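Local coordinates for putative uncharacterized protein (Aquifex aeolicus, PDB 3ME7) that probably binds copper and takes part in thiol-disulfide or electron-transfer chemistry, as a thioredoxin-fold member of the SCO1/SenC family, at residues L58-P61 with G62-W66; K82-Q85 with K86-I90; A100-S103 with E104-F107. One frame throughout, in Å; residues are numbered along the deposited sequence. Where two conformers were deposited one is given.

Contact 1 (L58-P61 with G62-W66)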
ATOM      1  N   LEU A  58       2.269  -5.100 -14.803  1.00  9.47           N
ATOM      2  CA  LEU A  58       1.803  -6.223 -13.993  1.00  9.87           C
ATOM      3  C   LEU A  58       0.355  -6.590 -14.252  1.00 11.04           C
ATOM      4  O   LEU A  58      -0.044  -7.738 -14.032  1.00 13.30           O
ATOM      5  CB  LEU A  58       1.976  -5.893 -12.494  1.00 10.72           C
ATOM      6  CG  LEU A  58       3.410  -5.597 -12.067  1.00  7.09           C
ATOM      7  CD1 LEU A  58       3.364  -5.050 -10.626  1.00 10.43           C
ATOM      8  CD2 LEU A  58       4.323  -6.817 -12.152  1.00 11.45           C
ATOM      9  N   GLY A  59      -0.432  -5.606 -14.653  1.00 12.00           N
ATOM     10  CA  GLY A  59      -1.864  -5.787 -14.828  1.00 13.22           C
ATOM     11  C   GLY A  59      -2.611  -4.497 -14.610  1.00 14.06           C
ATOM     12  O   GLY A  59      -2.018  -3.419 -14.533  1.00 14.55           O
ATOM     13  N   THR A  60      -3.928  -4.620 -14.477  1.00 14.65           N
ATOM     14  CA  THR A  60      -4.822  -3.484 -14.392  1.00 14.49           C
ATOM     15  C   THR A  60      -5.323  -3.305 -12.954  1.00 13.49           C
ATOM     16  O   THR A  60      -6.034  -4.175 -12.429  1.00 13.24           O
ATOM     17  CB  THR A  60      -6.018  -3.690 -15.309  1.00 15.20           C
ATOM     18  OG1 THR A  60      -5.536  -3.901 -16.644  1.00 18.42           O
ATOM     19  CG2 THR A  60      -6.933  -2.473 -15.288  1.00 18.17           C
ATOM     20  N   PRO A  61      -4.958  -2.184 -12.316  1.00 14.07           N
ATOM     21  CA  PRO A  61      -5.482  -1.911 -10.970  1.00 13.81           C
ATOM     22  C   PRO A  61      -7.012  -1.901 -10.963  1.00 13.78           C
ATOM     23  O   PRO A  61      -7.639  -1.363 -11.886  1.00 15.10           O
ATOM     24  CB  PRO A  61      -4.923  -0.520 -10.644  1.00 14.26           C
ATOM     25  CG  PRO A  61      -3.711  -0.405 -11.505  1.00 15.79           C
ATOM     26  CD  PRO A  61      -3.986  -1.167 -12.752  1.00 13.65           C
ATOM     27  N   GLY A  62      -7.591  -2.525  -9.937  1.00 13.25           N
ATOM     28  CA  GLY A  62      -9.046  -2.681  -9.805  1.00 13.16           C
ATOM     29  C   GLY A  62      -9.580  -3.936 -10.470  1.00 14.51           C
ATOM     30  O   GLY A  62     -10.769  -4.279 -10.321  1.00 15.12           O
ATOM     31  N   LYS A  63      -8.716  -4.609 -11.229  1.00 14.55           N
ATOM     32  CA  LYS A  63      -9.080  -5.849 -11.905  1.00 14.78           C
ATOM     33  C   LYS A  63      -8.165  -6.984 -11.459  1.00 13.51           C
ATOM     34  O   LYS A  63      -8.619  -7.953 -10.847  1.00 14.13           O
ATOM     35  CB  LYS A  63      -9.032  -5.659 -13.429  1.00 17.09           C
ATOM     36  CG  LYS A  63      -9.261  -6.918 -14.259  1.00 30.63           C
ATOM     37  CD  LYS A  63     -10.635  -7.528 -14.004  1.00 21.00           C
ATOM     38  CE  LYS A  63     -10.810  -8.825 -14.782  1.00 30.83           C
ATOM     39  NZ  LYS A  63     -12.134  -9.454 -14.501  1.00 23.41           N
ATOM     40  N   ASP A  64      -6.874  -6.861 -11.744  1.00 12.46           N
ATOM     41  CA  ASP A  64      -5.937  -7.919 -11.395  1.00 13.00           C
ATOM     42  C   ASP A  64      -5.511  -7.861  -9.934  1.00 12.30           C
ATOM     43  O   ASP A  64      -5.155  -8.873  -9.349  1.00 13.12           O
ATOM     44  CB  ASP A  64      -4.719  -7.871 -12.315  1.00 14.27           C
ATOM     45  CG  ASP A  64      -5.086  -8.153 -13.760  1.00 13.27           C
ATOM     46  OD1 ASP A  64      -5.592  -9.270 -14.024  1.00 16.34           O
ATOM     47  OD2 ASP A  64      -4.908  -7.243 -14.593  1.00 15.72           O
ATOM     48  N   PHE A  65      -5.549  -6.658  -9.362  1.00 10.96           N
ATOM     49  CA  PHE A  65      -5.131  -6.412  -7.982  1.00 10.04           C
ATOM     50  C   PHE A  65      -5.588  -5.018  -7.625  1.00 10.06           C
ATOM     51  O   PHE A  65      -5.888  -4.232  -8.515  1.00 10.19           O
ATOM     52  CB  PHE A  65      -3.598  -6.531  -7.843  1.00  8.91           C
ATOM     53  CG  PHE A  65      -2.816  -5.825  -8.927  1.00  8.91           C
ATOM     54  CD1 PHE A  65      -2.623  -4.440  -8.897  1.00  8.48           C
ATOM     55  CD2 PHE A  65      -2.249  -6.560  -9.967  1.00  9.58           C
ATOM     56  CE1 PHE A  65      -1.878  -3.804  -9.892  1.00  9.29           C
ATOM     57  CE2 PHE A  65      -1.517  -5.930 -10.970  1.00  8.96           C
ATOM     58  CZ  PHE A  65      -1.337  -4.558 -10.947  1.00  8.90           C
ATOM     59  N   TRP A  66      -5.632  -4.706  -6.329  1.00  9.78           N
ATOM     60  CA  TRP A  66      -5.859  -3.334  -5.862  1.00  9.38           C
ATOM     61  C   TRP A  66      -4.495  -2.718  -5.590  1.00  8.94           C
ATOM     62  O   TRP A  66      -3.588  -3.410  -5.130  1.00  9.93           O
ATOM     63  CB  TRP A  66      -6.667  -3.332  -4.550  1.00  9.84           C
ATOM     64  CG  TRP A  66      -8.084  -3.829  -4.717  1.00 10.14           C
ATOM     65  CD1 TRP A  66      -8.597  -5.020  -4.256  1.00 10.29           C
ATOM     66  CD2 TRP A  66      -9.159  -3.154  -5.384  1.00 11.30           C
ATOM     67  NE1 TRP A  66      -9.932  -5.121  -4.608  1.00 11.20           N
ATOM     68  CE2 TRP A  66     -10.298  -3.998  -5.297  1.00 10.58           C
ATOM     69  CE3 TRP A  66      -9.272  -1.925  -6.055  1.00 10.64           C
ATOM     70  CZ2 TRP A  66     -11.537  -3.650  -5.851  1.00 11.70           C
ATOM     71  CZ3 TRP A  66     -10.517  -1.571  -6.602  1.00 11.28           C
ATOM     72  CH2 TRP A  66     -11.627  -2.437  -6.495  1.00 11.62           C
TER
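The F65 ring meets the C of L58 at its edge, in plane, and its CE2 stands 3.8 Å from L58 CB, while P61 CG and the carbonyl O of G59 approach it obliquely. These residues belong to a loop that leaves helix 55-58, makes a type II beta turn at T60-P61-G62-K63 with G62 in third position, and enters strand 66-71 of the thioredoxin-like sheet. F65 CG sits between its backbone N and carbonyl carbon (chi1 45°), a rotation that lays the ring alongside the P61 ring, both pointing the same way, with F65 CE1 4.2 Å from P61 CG. I55 and I32 also touch the F65 side chain, tying the loop to helix and sheet.

Polar bonds fix the turn. K63 N closes it on the carbonyl O of T60 at 3.0 Å, and D64 N extends it to the same oxygen at 2.9 Å. Within 62-66, G62 N donates to F65 O at 2.8 Å. G59 has positive phi (152°), and the D64 carboxylate comes close to its CA, OD2 to CA 3.4 Å. That same D64 OD2 takes the N-H of T60 on its anti lone pair, 2.8 Å from T60 N and nearly straight at 171°.

Contact 2 (K82-Q85 with K86-I90); sequences KRFQ and KEYGI
F84 and Y88 touch one turn apart at the C-terminal end of helix 78-87, which finishes in a Schellman motif and is the helix of the beta-alpha-beta unit joining strands 66-71 and 95-100.

Among the aromatic and apolar contacts, Y88 CE2 lies over one face of the F84 ring, nearer the ring's border than its centre, and approaches F84 CE2 to 3.4 Å. The planes are inclined at 43°, so the pair is neither a parallel stack nor T-shaped. The first torsion of F84, CG anti to the backbone N (-171°), brings the ring against Y88. I90 CD1 adds a looser contact to F84 CE1 at 4.3 Å. F84 also packs on V97 and T48. Measured side chain to side chain, it is about 6 Å from C40 and about 5 Å from C44, predicted copper ligands that form a disulfide in this structure.

The backbone bonds define the helix end. K86 N, E87 N and Y88 N donate to the carbonyls of K82, R83 and F84. G89, with positive phi, is the C-prime residue: G89 N reaches K86 O at 3.2 Å and I90 N reaches Q85 O at 3.0 Å.

Charged and amide ends form the last group. One water bridges R83 NE and E87 OE1, and R83 NH1 has its salt bridge with D80. Q85 OE1 bonds S16 OG, while NE2 bonds Y17 OH. Q85 NE2 also donates to I90 O at 3.0 Å, and that oxygen lies almost in the Q85 amide plane.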
ATOM      1  N   LYS A  82      -6.344  13.949  -1.615  1.00 10.53           N
ATOM      2  CA  LYS A  82      -6.836  14.353  -2.930  0.50 10.88           C
ATOM      3  C   LYS A  82      -5.743  15.083  -3.715  1.00 10.92           C
ATOM      4  O   LYS A  82      -5.547  14.831  -4.907  1.00 11.01           O
ATOM      5  CB  LYS A  82      -8.082  15.234  -2.787  0.50 10.81           C
ATOM      6  CG  LYS A  82      -8.758  15.570  -4.111  0.50 16.29           C
ATOM      7  CD  LYS A  82      -9.088  14.301  -4.860  0.50 11.58           C
ATOM      8  CE  LYS A  82      -9.595  14.585  -6.261  0.50 17.17           C
ATOM      9  NZ  LYS A  82      -9.605  13.350  -7.087  0.50 11.49           N
ATOM     10  N   ARG A  83      -5.045  15.994  -3.043  1.00 11.24           N
ATOM     11  CA  ARG A  83      -3.893  16.685  -3.654  1.00 11.13           C
ATOM     12  C   ARG A  83      -2.817  15.676  -4.122  1.00 10.82           C
ATOM     13  O   ARG A  83      -2.319  15.755  -5.252  1.00 10.75           O
ATOM     14  CB  ARG A  83      -3.310  17.698  -2.664  1.00 12.51           C
ATOM     15  CG  ARG A  83      -2.322  18.718  -3.274  1.00 18.55           C
ATOM     16  CD  ARG A  83      -1.634  19.564  -2.181  1.00 16.03           C
ATOM     17  NE  ARG A  83      -0.810  18.717  -1.319  1.00 19.92           N
ATOM     18  CZ  ARG A  83      -0.989  18.545  -0.010  1.00 18.64           C
ATOM     19  NH1 ARG A  83      -1.958  19.180   0.634  1.00 20.10           N
ATOM     20  NH2 ARG A  83      -0.199  17.715   0.654  1.00 20.87           N
ATOM     21  N   PHE A  84      -2.509  14.698  -3.270  1.00 10.36           N
ATOM     22  CA  PHE A  84      -1.534  13.653  -3.612  1.00 10.83           C
ATOM     23  C   PHE A  84      -1.980  12.842  -4.836  1.00 11.32           C
ATOM     24  O   PHE A  84      -1.190  12.613  -5.747  1.00 11.96           O
ATOM     25  CB  PHE A  84      -1.288  12.741  -2.399  1.00 11.26           C
ATOM     26  CG  PHE A  84      -0.151  11.767  -2.581  1.00 11.67           C
ATOM     27  CD1 PHE A  84      -0.370  10.522  -3.192  1.00 11.82           C
ATOM     28  CD2 PHE A  84       1.128  12.077  -2.127  1.00 12.36           C
ATOM     29  CE1 PHE A  84       0.688   9.620  -3.372  1.00 11.87           C
ATOM     30  CE2 PHE A  84       2.182  11.168  -2.289  1.00 12.52           C
ATOM     31  CZ  PHE A  84       1.950   9.949  -2.910  1.00 12.70           C
ATOM     32  N   GLN A  85      -3.259  12.452  -4.868  1.00 10.91           N
ATOM     33  CA  GLN A  85      -3.800  11.657  -5.975  1.00 11.43           C
ATOM     34  C   GLN A  85      -3.632  12.375  -7.308  1.00 11.67           C
ATOM     35  O   GLN A  85      -3.172  11.791  -8.292  1.00 11.85           O
ATOM     36  CB  GLN A  85      -5.278  11.351  -5.741  1.00 11.50           C
ATOM     37  CG  GLN A  85      -5.907  10.527  -6.873  1.00 13.03           C
ATOM     38  CD  GLN A  85      -7.388  10.748  -7.017  1.00 12.46           C
ATOM     39  OE1 GLN A  85      -8.022  11.338  -6.145  1.00 13.81           O
ATOM     40  NE2 GLN A  85      -7.954  10.306  -8.143  1.00 14.16           N
ATOM     41  N   LYS A  86      -4.001  13.651  -7.318  1.00 11.69           N
ATOM     42  CA  LYS A  86      -3.929  14.458  -8.532  1.00 12.95           C
ATOM     43  C   LYS A  86      -2.482  14.681  -8.933  1.00 13.23           C
ATOM     44  O   LYS A  86      -2.159  14.653 -10.123  1.00 14.84           O
ATOM     45  CB  LYS A  86      -4.632  15.795  -8.320  1.00 14.63           C
ATOM     46  CG  LYS A  86      -6.149  15.713  -8.346  1.00 28.48           C
ATOM     47  CD  LYS A  86      -6.768  17.101  -8.504  1.00 18.44           C
ATOM     48  CE  LYS A  86      -8.274  17.029  -8.688  1.00 29.27           C
ATOM     49  NZ  LYS A  86      -8.779  18.252  -9.363  1.00 20.05           N
ATOM     50  N   GLU A  87      -1.617  14.882  -7.935  1.00 12.52           N
ATOM     51  CA  GLU A  87      -0.193  15.121  -8.168  1.00 13.03           C
ATOM     52  C   GLU A  87       0.430  14.020  -9.023  1.00 13.95           C
ATOM     53  O   GLU A  87       1.198  14.297  -9.958  1.00 14.68           O
ATOM     54  CB  GLU A  87       0.552  15.235  -6.844  1.00 13.76           C
ATOM     55  CG  GLU A  87       2.038  15.522  -6.993  1.00 16.83           C
ATOM     56  CD  GLU A  87       2.674  15.907  -5.691  1.00 13.67           C
ATOM     57  OE1 GLU A  87       1.972  16.479  -4.815  1.00 17.41           O
ATOM     58  OE2 GLU A  87       3.888  15.652  -5.541  1.00 17.51           O
ATOM     59  N   TYR A  88       0.084  12.774  -8.714  1.00 12.71           N
ATOM     60  CA  TYR A  88       0.729  11.643  -9.363  1.00 13.29           C
ATOM     61  C   TYR A  88      -0.131  11.023 -10.460  1.00 13.90           C
ATOM     62  O   TYR A  88       0.243  10.004 -11.028  1.00 14.93           O
ATOM     63  CB  TYR A  88       1.173  10.606  -8.317  1.00 12.78           C
ATOM     64  CG  TYR A  88       2.296  11.105  -7.426  1.00 12.72           C
ATOM     65  CD1 TYR A  88       3.632  11.020  -7.837  1.00 12.25           C
ATOM     66  CD2 TYR A  88       2.028  11.682  -6.188  1.00 12.08           C
ATOM     67  CE1 TYR A  88       4.662  11.482  -7.033  1.00 13.89           C
ATOM     68  CE2 TYR A  88       3.054  12.157  -5.380  1.00 13.61           C
ATOM     69  CZ  TYR A  88       4.364  12.053  -5.809  1.00 12.68           C
ATOM     70  OH  TYR A  88       5.369  12.503  -4.995  1.00 15.34           O
ATOM     71  N   GLY A  89      -1.270  11.653 -10.761  1.00 13.09           N
ATOM     72  CA  GLY A  89      -2.145  11.186 -11.831  1.00 13.40           C
ATOM     73  C   GLY A  89      -2.781   9.837 -11.550  1.00 13.15           C
ATOM     74  O   GLY A  89      -3.133   9.091 -12.473  1.00 13.64           O
ATOM     75  N   ILE A  90      -2.919   9.528 -10.265  1.00 12.57           N
ATOM     76  CA  ILE A  90      -3.506   8.260  -9.823  1.00 12.44           C
ATOM     77  C   ILE A  90      -5.020   8.261 -10.092  1.00 12.51           C
ATOM     78  O   ILE A  90      -5.691   9.242  -9.809  1.00 12.41           O
ATOM     79  CB  ILE A  90      -3.124   7.994  -8.329  1.00 11.82           C
ATOM     80  CG1 ILE A  90      -1.629   7.676  -8.219  1.00 11.96           C
ATOM     81  CG2 ILE A  90      -3.976   6.875  -7.703  1.00 11.14           C
ATOM     82  CD1 ILE A  90      -1.062   7.815  -6.814  1.00 11.22           C
TER
HETATM   83  O   HOH W   1       0.996  16.167  -2.312  1.00 30.33           O

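Contact 3 (A100-S103 with E104-F107)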
ATOM      1  N   ALA A 100      -6.363   6.527   7.033  1.00  8.98           N
ATOM      2  CA  ALA A 100      -7.056   5.757   8.062  1.00 10.09           C
ATOM      3  C   ALA A 100      -8.095   6.683   8.720  1.00  9.90           C
ATOM      4  O   ALA A 100      -7.829   7.865   8.940  1.00 11.29           O
ATOM      5  CB  ALA A 100      -6.044   5.263   9.097  1.00 11.11           C
ATOM      6  N   LYS A 101      -9.271   6.143   9.034  1.00  9.37           N
ATOM      7  CA  LYS A 101     -10.366   6.963   9.577  1.00  9.69           C
ATOM      8  C   LYS A 101      -9.946   7.597  10.920  1.00  9.24           C
ATOM      9  O   LYS A 101     -10.118   8.803  11.114  1.00 10.83           O
ATOM     10  CB  LYS A 101     -11.632   6.104   9.717  1.00 10.79           C
ATOM     11  CG  LYS A 101     -12.836   6.753  10.416  1.00 16.46           C
ATOM     12  CD  LYS A 101     -13.547   7.697   9.522  1.00 13.78           C
ATOM     13  CE  LYS A 101     -14.797   8.231  10.233  1.00 15.72           C
ATOM     14  NZ  LYS A 101     -15.588   9.023   9.288  1.00 14.57           N
ATOM     15  N   THR A 102      -9.411   6.778  11.825  1.00  7.64           N
ATOM     16  CA  THR A 102      -8.922   7.259  13.130  1.00  7.46           C
ATOM     17  C   THR A 102      -7.506   6.741  13.365  1.00  7.92           C
ATOM     18  O   THR A 102      -7.000   5.895  12.615  1.00  7.24           O
ATOM     19  CB  THR A 102      -9.780   6.747  14.312  1.00  7.48           C
ATOM     20  OG1 THR A 102      -9.475   5.365  14.572  1.00 10.27           O
ATOM     21  CG2 THR A 102     -11.296   6.894  14.012  1.00 10.26           C
ATOM     22  N   SER A 103      -6.892   7.206  14.456  1.00  7.61           N
ATOM     23  CA  SER A 103      -5.546   6.779  14.837  1.00  7.90           C
ATOM     24  C   SER A 103      -5.516   5.285  15.142  1.00  8.72           C
ATOM     25  O   SER A 103      -4.474   4.666  14.987  1.00  8.77           O
ATOM     26  CB  SER A 103      -5.081   7.563  16.067  1.00  7.15           C
ATOM     27  OG  SER A 103      -5.922   7.324  17.177  1.00  7.58           O
ATOM     28  N   GLU A 104      -6.637   4.708  15.594  1.00  8.05           N
ATOM     29  CA  GLU A 104      -6.657   3.264  15.863  1.00  8.70           C
ATOM     30  C   GLU A 104      -6.524   2.469  14.566  1.00  9.04           C
ATOM     31  O   GLU A 104      -5.810   1.461  14.504  1.00  9.79           O
ATOM     32  CB  GLU A 104      -7.903   2.828  16.655  1.00  9.92           C
ATOM     33  CG  GLU A 104      -7.986   1.315  16.810  1.00 14.52           C
ATOM     34  CD  GLU A 104      -9.100   0.821  17.728  1.00 12.54           C
ATOM     35  OE1 GLU A 104      -9.942   1.624  18.166  1.00 16.95           O
ATOM     36  OE2 GLU A 104      -9.103  -0.388  18.038  1.00 16.08           O
ATOM     37  N   ASP A 105      -7.233   2.922  13.539  1.00  8.36           N
ATOM     38  CA  ASP A 105      -7.146   2.284  12.212  1.00  8.32           C
ATOM     39  C   ASP A 105      -5.704   2.357  11.705  1.00  8.07           C
ATOM     40  O   ASP A 105      -5.163   1.379  11.164  1.00  8.89           O
ATOM     41  CB  ASP A 105      -8.075   2.987  11.230  1.00  9.43           C
ATOM     42  CG  ASP A 105      -9.532   2.808  11.581  1.00  8.55           C
ATOM     43  OD1 ASP A 105     -10.015   1.661  11.650  1.00 10.11           O
ATOM     44  OD2 ASP A 105     -10.180   3.840  11.839  1.00 10.69           O
ATOM     45  N   LEU A 106      -5.090   3.525  11.909  1.00  7.93           N
ATOM     46  CA  LEU A 106      -3.716   3.753  11.488  1.00  9.92           C
ATOM     47  C   LEU A 106      -2.739   2.863  12.224  1.00 11.47           C
ATOM     48  O   LEU A 106      -1.914   2.194  11.567  1.00 11.20           O
ATOM     49  CB  LEU A 106      -3.336   5.227  11.637  1.00 11.31           C
ATOM     50  CG  LEU A 106      -1.891   5.521  11.204  1.00 13.76           C
ATOM     51  CD1 LEU A 106      -1.612   5.096   9.765  1.00 13.34           C
ATOM     52  CD2 LEU A 106      -1.635   6.987  11.403  1.00 13.33           C
ATOM     53  N   PHE A 107      -2.803   2.852  13.563  1.00 12.21           N
ATOM     54  CA  PHE A 107      -1.946   2.004  14.462  0.50 13.37           C
ATOM     55  C   PHE A 107      -1.969   0.575  14.047  1.00 13.58           C
ATOM     56  O   PHE A 107      -0.952  -0.119  13.979  1.00 14.91           O
ATOM     57  CB  PHE A 107      -2.463   2.011  15.931  0.50 13.55           C
ATOM     58  CG  PHE A 107      -2.039   0.777  16.764  0.50 14.12           C
ATOM     59  CD1 PHE A 107      -0.701   0.551  17.071  0.50 14.09           C
ATOM     60  CD2 PHE A 107      -2.979  -0.127  17.255  0.50 13.60           C
ATOM     61  CE1 PHE A 107      -0.290  -0.554  17.834  0.50 14.56           C
ATOM     62  CE2 PHE A 107      -2.579  -1.253  18.024  0.50 14.34           C
ATOM     63  CZ  PHE A 107      -1.207  -1.477  18.315  0.50 13.58           C
TER
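A100 CB packs over the first turn of helix 103-112, 3.7 Å from L106 CB and 3.4 Å from L106 N, and it also meets D105 CB, so the methyl of the last residue of strand 95-100 lies against the start of the helix that follows. The L106 side chain also touches P74.

The polar evidence centres on T102, the N-cap residue. Its OG1 lies between the backbone N and the carbonyl carbon (chi1 76°), a rotation that places the oxygen beside E104 N. There it accepts a weak bond from E104 N, 3.1 Å long and bent to 131°. D105 OD2 accepts the backbone N-H of T102 at 3.0 Å, using its anti lone pair. The T102 and D105 side chains pass at a slant, and OG1 stands 3.2 Å from the same OD2. The other carboxylate oxygen, D105 OD1, bonds the backbone N of T12, so one aspartate joins the helix start to strand 12-15.

K101 runs beside D105, its CB 3.4 Å from D105 OD2, before its NZ leaves to form a salt bridge with E20. Regular helical bonding then takes over: L106 N donates to T102 O in the carbonyl plane, and F107 N to S103 O at 2.8 Å with a nearly straight angle of 170°. With D105 OD2 on the N-H of T102 and T102 OG1 turned back on the first turn, the two residues form the capping box of helix 103-112.

Contacts 1, 2 and 3 come in series along the chain, all in its SCO1/SenC part, and each marks a passage between helix and strand or loop. Contact 1 leads into strand 66-71, contact 2 ends the helix that follows that strand, and contact 3 takes the chain from the neighbouring parallel strand 95-100 into helix 103-112. None touches another: centres of contacts 1 and 2 are 18 Å apart, of 2 and 3 22 Å, and of 1 and 3 26 Å, the last pair on opposite sides of the chain's centre. Contact 2 comes close to the C40-C44 disulfide; contact 1 is away from the predicted copper site, and L106 of contact 3 is about 11 Å, side chain to side chain, from H126, a predicted ligand.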